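Purine-binding protein BAB2_0673 (Brucella melitensis biovar Abortus, PDB 3S99) binds adenine and probably other purines such as guanine, and may serve as the substrate-binding component of an ABC-type purine uptake system. Local coordinates at residues I222-H226 / F242-Q247. Numbering follows the deposited sequence.
Sequences IQVAH and FAPDTQ
This is a mixed apolar and polar helix-to-loop contact, in which Ile222, Gln223 and His226 of helix 220-227 meet the loop that leads into strand 247-253. Ile222 lies on the buried side. Its CG1 lies 3.7 Å from Ala243 CB. With CG1 roughly anti to the backbone N (chi1 -154°) and the chain extended beyond it, CD1 reaches the Gln247 side chain. The amide of Gln247 is held elsewhere, by Asp238 and by the backbone N of Met239. Ile222 CG2 packs against Phe242 CB at 4.1 Å. Gln223 passes beside the same residue, with its CD 3.9 Å from Phe242 CD1.

The helix follows strand 211-214 and precedes strand 231-236, which runs parallel beside strand 247-253. The two segments belong to the alpha/beta lobe built on the mixed sheet, one of the two lobes of a periplasmic-binding-protein-like fold. Adenine-binding Asp217 lies about 12 Å from Ile222 between side chains, outside this contact.

At the more exposed end, His226 sets its ring against the 243-246 turn. Pro244 CD sits over one ring face, 4.0 Å from the ring centroid, in a CH-pi contact. Thr246 OG1 approaches the ring edge, 3.3 Å from His226 CD2. A water 2.6 Å from Thr246 OG1 also donates a weak hydrogen bond to Ile222 O. Ala243 O accepts from the backbone N of both Thr246 and Gln247, which closes the turn facing the histidine.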
# COMPACT_ATOMS: atom_id res chain seq x y z
N ILE A 222 9.33 -6.85 10.30
CA ILE A 222 8.47 -7.80 11.00
C ILE A 222 9.23 -8.97 11.60
O ILE A 222 8.83 -9.48 12.63
CB ILE A 222 7.28 -8.33 10.13
CG1 ILE A 222 6.12 -8.75 11.05
CG2 ILE A 222 7.72 -9.44 9.19
CD1 ILE A 222 4.82 -9.10 10.36
N GLN A 223 10.32 -9.39 10.95
CA GLN A 223 11.18 -10.42 11.53
C GLN A 223 11.92 -9.86 12.73
O GLN A 223 12.09 -10.57 13.71
CB GLN A 223 12.19 -10.97 10.50
CG GLN A 223 11.54 -11.81 9.38
CD GLN A 223 12.57 -12.38 8.39
OE1 GLN A 223 12.74 -11.86 7.28
NE2 GLN A 223 13.25 -13.44 8.80
N VAL A 224 12.38 -8.61 12.65
CA VAL A 224 13.02 -8.00 13.83
C VAL A 224 12.02 -7.98 14.99
O VAL A 224 12.34 -8.40 16.11
CB VAL A 224 13.48 -6.56 13.57
CG1 VAL A 224 13.83 -5.89 14.89
CG2 VAL A 224 14.70 -6.53 12.57
N ALA A 225 10.81 -7.48 14.71
CA ALA A 225 9.77 -7.44 15.73
C ALA A 225 9.52 -8.85 16.28
O ALA A 225 9.45 -9.04 17.49
CB ALA A 225 8.47 -6.84 15.17
N HIS A 226 9.43 -9.84 15.40
CA HIS A 226 9.17 -11.20 15.86
C HIS A 226 10.33 -11.67 16.74
O HIS A 226 10.10 -12.18 17.82
CB HIS A 226 8.99 -12.18 14.70
CG HIS A 226 8.79 -13.60 15.14
ND1 HIS A 226 9.75 -14.57 15.00
CD2 HIS A 226 7.75 -14.19 15.78
CE1 HIS A 226 9.30 -15.71 15.50
NE2 HIS A 226 8.10 -15.50 15.99
N PHE A 242 6.56 -15.19 8.44
CA PHE A 242 7.75 -14.55 9.01
C PHE A 242 7.58 -14.08 10.47
O PHE A 242 8.52 -13.59 11.08
CB PHE A 242 8.17 -13.38 8.11
CG PHE A 242 8.51 -13.80 6.73
CD1 PHE A 242 9.79 -14.23 6.42
CD2 PHE A 242 7.55 -13.80 5.74
CE1 PHE A 242 10.11 -14.62 5.14
CE2 PHE A 242 7.85 -14.19 4.46
CZ PHE A 242 9.12 -14.61 4.15
N ALA A 243 6.37 -14.22 11.02
CA ALA A 243 6.06 -13.71 12.34
C ALA A 243 4.81 -14.45 12.85
O ALA A 243 3.79 -13.81 13.11
CB ALA A 243 5.82 -12.18 12.29
N PRO A 244 4.89 -15.78 12.98
CA PRO A 244 3.70 -16.62 13.16
C PRO A 244 2.93 -16.32 14.43
O PRO A 244 1.72 -16.40 14.43
CB PRO A 244 4.26 -18.06 13.20
CG PRO A 244 5.69 -17.98 12.84
CD PRO A 244 6.14 -16.56 13.01
N ASP A 245 3.62 -16.00 15.51
CA ASP A 245 2.95 -15.69 16.75
C ASP A 245 2.89 -14.19 17.04
O ASP A 245 2.37 -13.80 18.09
CB ASP A 245 3.57 -16.46 17.94
CG ASP A 245 5.03 -16.14 18.17
OD1 ASP A 245 5.70 -15.57 17.29
OD2 ASP A 245 5.53 -16.49 19.25
N THR A 246 3.35 -13.33 16.12
CA THR A 246 3.32 -11.88 16.42
C THR A 246 2.65 -11.00 15.37
O THR A 246 2.29 -9.87 15.69
CB THR A 246 4.73 -11.33 16.73
OG1 THR A 246 5.60 -11.66 15.65
CG2 THR A 246 5.26 -11.90 18.05
N GLN A 247 2.44 -11.49 14.15
CA GLN A 247 1.64 -10.71 13.22
C GLN A 247 0.20 -10.68 13.69
O GLN A 247 -0.40 -11.73 13.97
CB GLN A 247 1.70 -11.20 11.77
CG GLN A 247 0.97 -10.21 10.81
CD GLN A 247 0.86 -10.70 9.39
OE1 GLN A 247 1.67 -10.34 8.54
NE2 GLN A 247 -0.16 -11.53 9.11
O HOH W 1 6.23 -9.33 14.72